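Local coordinates for protein phenazine-1-carboxylate N-methyltransferase (Pseudomonas aeruginosa, PDB 2IP2) that transfers a methyl group from S-adenosyl-L-methionine to phenazine-1-carboxylate, giving 5-methylphenazine-1-carboxylate in the biosynthesis of the virulence pigment pyocyanin, at residues L164-R169 / I236-R241; E180-I185 / D208-L213. One frame throughout, in Å; residues are numbered along the deposited sequence.

Contact 1: L164-R169 / I236-R241; sequences LDFRGR and IYLLSR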
# COMPACT_ATOMS: atom_id res chain seq x y z
N LEU A 164 -14.13 -9.83 30.31
CA LEU A 164 -14.23 -10.93 31.26
C LEU A 164 -13.97 -10.39 32.65
O LEU A 164 -13.20 -9.44 32.81
CB LEU A 164 -13.22 -12.05 30.93
CG LEU A 164 -13.10 -12.61 29.50
CD1 LEU A 164 -12.30 -13.89 29.49
CD2 LEU A 164 -14.42 -12.92 28.88
N ASP A 165 -14.59 -11.00 33.65
CA ASP A 165 -14.40 -10.57 35.01
C ASP A 165 -13.26 -11.39 35.67
O ASP A 165 -13.41 -12.57 35.92
CB ASP A 165 -15.76 -10.71 35.77
CG ASP A 165 -15.77 -10.03 37.16
OD1 ASP A 165 -14.73 -9.56 37.69
OD2 ASP A 165 -16.89 -9.97 37.74
N PHE A 166 -12.12 -10.76 35.92
CA PHE A 166 -11.04 -11.45 36.62
C PHE A 166 -11.02 -11.15 38.11
O PHE A 166 -10.15 -11.64 38.83
CB PHE A 166 -9.67 -11.11 36.00
CG PHE A 166 -9.47 -11.71 34.66
CD1 PHE A 166 -10.00 -11.08 33.53
CD2 PHE A 166 -8.72 -12.88 34.51
CE1 PHE A 166 -9.82 -11.63 32.25
CE2 PHE A 166 -8.51 -13.43 33.24
CZ PHE A 166 -9.05 -12.80 32.10
N ARG A 167 -11.96 -10.32 38.59
CA ARG A 167 -12.00 -9.99 40.03
C ARG A 167 -12.19 -11.29 40.82
O ARG A 167 -13.13 -12.08 40.59
CB ARG A 167 -13.11 -8.99 40.39
CG ARG A 167 -12.79 -7.53 40.09
CD ARG A 167 -14.01 -6.61 40.24
NE ARG A 167 -15.15 -7.16 39.49
CZ ARG A 167 -16.43 -6.93 39.74
NH1 ARG A 167 -16.79 -6.11 40.74
NH2 ARG A 167 -17.36 -7.51 38.99
N GLY A 168 -11.24 -11.52 41.72
CA GLY A 168 -11.33 -12.65 42.63
C GLY A 168 -10.83 -13.91 41.98
O GLY A 168 -10.53 -14.85 42.68
N ARG A 169 -10.71 -13.92 40.65
CA ARG A 169 -10.48 -15.17 39.93
C ARG A 169 -9.02 -15.50 39.62
O ARG A 169 -8.14 -14.65 39.74
CB ARG A 169 -11.39 -15.28 38.69
CG ARG A 169 -12.91 -15.30 39.02
CD ARG A 169 -13.74 -14.91 37.80
NE ARG A 169 -15.17 -14.71 38.07
CZ ARG A 169 -15.70 -13.63 38.65
NH1 ARG A 169 -14.95 -12.61 39.06
NH2 ARG A 169 -17.01 -13.57 38.85
N ILE A 236 -9.99 -19.33 34.60
CA ILE A 236 -9.93 -18.90 33.19
C ILE A 236 -8.59 -19.41 32.57
O ILE A 236 -7.51 -19.09 33.10
CB ILE A 236 -10.03 -17.36 33.07
CG1 ILE A 236 -11.38 -16.87 33.61
CG2 ILE A 236 -9.86 -16.94 31.59
CD1 ILE A 236 -11.43 -15.40 33.98
N TYR A 237 -8.69 -20.18 31.49
CA TYR A 237 -7.52 -20.70 30.73
C TYR A 237 -7.45 -19.95 29.40
O TYR A 237 -8.31 -20.12 28.55
CB TYR A 237 -7.65 -22.21 30.45
CG TYR A 237 -7.33 -22.96 31.74
CD1 TYR A 237 -8.23 -22.94 32.83
CD2 TYR A 237 -6.12 -23.66 31.87
CE1 TYR A 237 -7.89 -23.61 34.02
CE2 TYR A 237 -5.80 -24.33 33.05
CZ TYR A 237 -6.69 -24.29 34.12
OH TYR A 237 -6.34 -24.93 35.31
N LEU A 238 -6.41 -19.13 29.27
CA LEU A 238 -6.23 -18.24 28.10
C LEU A 238 -5.32 -18.96 27.14
O LEU A 238 -4.21 -19.36 27.53
CB LEU A 238 -5.54 -16.98 28.60
CG LEU A 238 -6.30 -16.22 29.68
CD1 LEU A 238 -5.29 -15.36 30.45
CD2 LEU A 238 -7.53 -15.49 29.13
N LEU A 239 -5.79 -19.13 25.90
CA LEU A 239 -5.08 -19.78 24.81
C LEU A 239 -4.90 -18.71 23.71
O LEU A 239 -5.75 -18.58 22.85
CB LEU A 239 -5.93 -20.98 24.25
CG LEU A 239 -5.71 -22.34 24.93
CD1 LEU A 239 -5.79 -22.25 26.46
CD2 LEU A 239 -6.70 -23.42 24.39
N SER A 240 -3.84 -17.91 23.82
CA SER A 240 -3.68 -16.73 22.96
C SER A 240 -2.67 -17.07 21.91
O SER A 240 -1.51 -17.39 22.23
CB SER A 240 -3.22 -15.51 23.78
OG SER A 240 -2.87 -14.38 22.98
N ARG A 241 -3.10 -17.02 20.66
CA ARG A 241 -2.22 -17.30 19.54
C ARG A 241 -1.45 -18.60 19.75
O ARG A 241 -0.25 -18.65 19.51
CB ARG A 241 -1.23 -16.14 19.35
CG ARG A 241 -1.90 -14.85 19.00
CD ARG A 241 -0.93 -13.88 18.30
NE ARG A 241 -0.46 -12.79 19.18
CZ ARG A 241 -1.18 -11.72 19.51
NH1 ARG A 241 -2.43 -11.60 19.06
NH2 ARG A 241 -0.67 -10.77 20.30

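Contact 2: E180-I185 / D208-L213; sequences ELTKAI and DNLSSL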
# COMPACT_ATOMS: atom_id res chain seq x y z
N GLU A 180 2.69 -10.49 27.77
CA GLU A 180 1.90 -9.24 27.68
C GLU A 180 0.44 -9.39 28.09
O GLU A 180 -0.12 -8.48 28.67
CB GLU A 180 1.99 -8.63 26.27
CG GLU A 180 3.42 -8.10 25.95
CD GLU A 180 3.82 -6.88 26.82
OE1 GLU A 180 3.01 -5.94 26.97
OE2 GLU A 180 4.96 -6.82 27.29
N LEU A 181 -0.16 -10.54 27.78
CA LEU A 181 -1.56 -10.79 28.14
C LEU A 181 -1.75 -10.87 29.65
O LEU A 181 -2.63 -10.19 30.25
CB LEU A 181 -2.09 -12.06 27.46
CG LEU A 181 -3.50 -12.53 27.79
CD1 LEU A 181 -4.58 -11.40 27.70
CD2 LEU A 181 -3.89 -13.76 26.91
N THR A 182 -0.88 -11.64 30.29
CA THR A 182 -0.87 -11.72 31.76
C THR A 182 -0.69 -10.31 32.36
O THR A 182 -1.42 -9.92 33.27
CB THR A 182 0.25 -12.67 32.22
OG1 THR A 182 -0.12 -14.01 31.85
CG2 THR A 182 0.44 -12.61 33.73
N LYS A 183 0.26 -9.54 31.83
CA LYS A 183 0.50 -8.21 32.37
C LYS A 183 -0.70 -7.27 32.18
O LYS A 183 -1.07 -6.59 33.12
CB LYS A 183 1.78 -7.63 31.79
CG LYS A 183 1.93 -6.13 31.97
CD LYS A 183 2.93 -5.63 30.96
CE LYS A 183 4.31 -6.15 31.30
NZ LYS A 183 5.10 -5.08 32.01
N ALA A 184 -1.31 -7.26 30.98
CA ALA A 184 -2.55 -6.52 30.72
C ALA A 184 -3.64 -6.90 31.75
O ALA A 184 -4.29 -6.01 32.37
CB ALA A 184 -3.05 -6.77 29.28
N ILE A 185 -3.78 -8.19 32.04
CA ILE A 185 -4.83 -8.60 32.97
C ILE A 185 -4.56 -8.05 34.39
O ILE A 185 -5.46 -7.45 35.02
CB ILE A 185 -5.05 -10.14 33.02
CG1 ILE A 185 -5.61 -10.64 31.68
CG2 ILE A 185 -5.98 -10.51 34.20
CD1 ILE A 185 -5.22 -12.12 31.38
N ASP A 208 11.86 -11.33 33.09
CA ASP A 208 12.25 -9.93 33.01
C ASP A 208 11.06 -8.98 32.80
O ASP A 208 10.90 -7.99 33.55
CB ASP A 208 13.24 -9.78 31.84
CG ASP A 208 13.96 -8.47 31.87
OD1 ASP A 208 13.44 -7.47 31.29
OD2 ASP A 208 15.09 -8.46 32.44
N ASN A 209 10.22 -9.30 31.81
CA ASN A 209 9.11 -8.42 31.44
C ASN A 209 8.09 -8.27 32.56
O ASN A 209 7.45 -7.22 32.72
CB ASN A 209 8.42 -8.94 30.16
CG ASN A 209 7.44 -7.93 29.56
OD1 ASN A 209 7.67 -6.72 29.63
ND2 ASN A 209 6.35 -8.42 28.95
N LEU A 210 7.97 -9.33 33.36
CA LEU A 210 7.05 -9.42 34.46
C LEU A 210 7.73 -9.31 35.82
O LEU A 210 7.14 -9.72 36.82
CB LEU A 210 6.33 -10.80 34.44
CG LEU A 210 5.39 -11.13 33.25
CD1 LEU A 210 4.85 -12.49 33.47
CD2 LEU A 210 4.22 -10.16 33.10
N SER A 211 8.94 -8.74 35.88
CA SER A 211 9.67 -8.72 37.15
C SER A 211 8.86 -8.14 38.31
O SER A 211 8.81 -8.74 39.40
CB SER A 211 11.04 -8.04 37.03
OG SER A 211 10.99 -6.76 36.41
N SER A 212 8.22 -6.99 38.09
CA SER A 212 7.50 -6.32 39.16
C SER A 212 6.42 -7.21 39.70
O SER A 212 6.31 -7.40 40.91
CB SER A 212 6.89 -5.00 38.68
OG SER A 212 7.91 -4.04 38.53
N LEU A 213 5.63 -7.79 38.78
CA LEU A 213 4.43 -8.53 39.17
C LEU A 213 4.84 -9.82 39.86
O LEU A 213 4.19 -10.24 40.79
CB LEU A 213 3.58 -8.83 37.93
CG LEU A 213 2.76 -7.69 37.32
CD1 LEU A 213 2.26 -8.06 35.88
CD2 LEU A 213 1.60 -7.27 38.22

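Contact 1: L164-R169 / I236-R241
Residues 164-169 leave a helix at Leu164 and fold through a type II beta turn, Phe166 to Arg169, beside the start of strand 236-240, where the backbones come nearest at Arg169 and Ile236, 7.7 Å between their CA atoms. The turn is closed by Arg169 N bonding back to Phe166 O, and Gly168 takes its positive-phi corner.

Ile236 and Phe166 carry the apolar contact. Ile236 leaves its backbone with CG1 opposite the carbonyl carbon (chi1 -62°), and the chain extends from there to set methyl CD1 over one face of the Phe166 ring. This is a CH-pi contact: Ile236 CD1 stands 3.9 Å from the Phe166 ring centroid, displaced toward the CD2-CE2 rim, with Ile236 CD1 to Phe166 CE2 as the shortest approach at 3.6 Å. Leu238, two residues along the strand, meets the same ring at its edge, near the ring plane, its CD2 4.3 Å from Phe166 CZ. Leu164 adds a looser touch through CD1 against CG2 of Ile236.

On the solvent side the loop is tied by charge. Arg167 grips the Asp165 carboxylate side-on with NE and NH2, one nitrogen to each oxygen; Arg167 NH2 to Asp165 OD2 is 2.8 Å. Asp165 OD1 also takes the backbone N of Arg167, making an Asx turn, and forms a salt bridge with Arg169 NH1.

Phe166 also packs on Ile160 and Pro161 of helix 154-163. The loop leads straight into strand 170-174, the first of the seven-stranded Rossmann-like methyltransferase sheet (order 3-2-1-4-5-7-6), which pairs with strand 236-240 through Ile236 to Ser170 and Val172. Strand 236-240 runs on to Arg241, a predicted S-adenosyl-L-methionine ligand, and strand 267-272 flanks its other edge.

Contact 2: E180-I185 / D208-L213
Asn209 and Glu180 meet tip to tip with their side chains running roughly perpendicular, the amide and carboxylate planes only 30° apart. CG of Asn209 is anti to its backbone N, which sends the amide across to helix 180-188. Glu180 starts out pointing away from the partner segment, but a turn at chi2 (-68°) brings its carboxylate round. The hydrogen bond from Asn209 ND2 to Glu180 OE2 is short, 2.7 Å, and fairly straight at 157°; it leaves close to the amide plane but reaches OE2 from above the carboxylate plane. Asn209 ND2 also bonds to Ser178 O, while Glu180 OE1 accepts from Asn154 ND2, so both groups are fixed in rotation.

Lys183 likewise lies across Asn209. Its CG is anti to the backbone N, and two kinks near its end curl the chain toward the C-terminal turn of helix 204-209. There Lys183 NZ makes a weak hydrogen bond to Asn209 O, 3.3 Å away. A positive charge beside this helix end would be expected to be favourable.

Further along helix 180-188 and past Asn209 the contact turns apolar. Leu210 CD2 comes to 3.8 Å from Lys183 CB, and in one of its two conformers Leu213 CD1 lies 3.9 Å from Lys183 CA, so leucine tips pack against the base of the lysine. Leu210 CD1 lies near the methyl of Thr182, whose hydroxyl is hydrogen-bonded to Asp173 OD2 on strand 170-174.

This is helix-to-helix packing on the Rossmann-like sheet of a class I methyltransferase, joining helix 180-188 to the break between helices 204-209 and 211-215. The side chain of Glu180 is about 7 Å from that of Arg241, and that of Leu210 about 10 Å from that of Asp198, both predicted to bind S-adenosyl-L-methionine.

From the N terminus, the chain leaves helix 154-163 and enters the loop 164-169, the first half of contact 1. It then runs through strand 170-174 into helix 180-188, continues through strand 193-198, and returns in helices 204-209 and 211-215 to close contact 2. Strand 219-223 follows before residues 236-241 complete contact 1, whose long loop thus encloses the shorter one. Contact 1 fastens the loop before strand 170-174 to strand 236-240; contact 2 fastens helix 180-188 to the break between two helices. Helix 180-188 links them: Leu181 packs on Leu238 and Ser240, and Ile185 on Leu238 and Phe166, with Leu238 CD1 3.4 Å from Ile185 CD1.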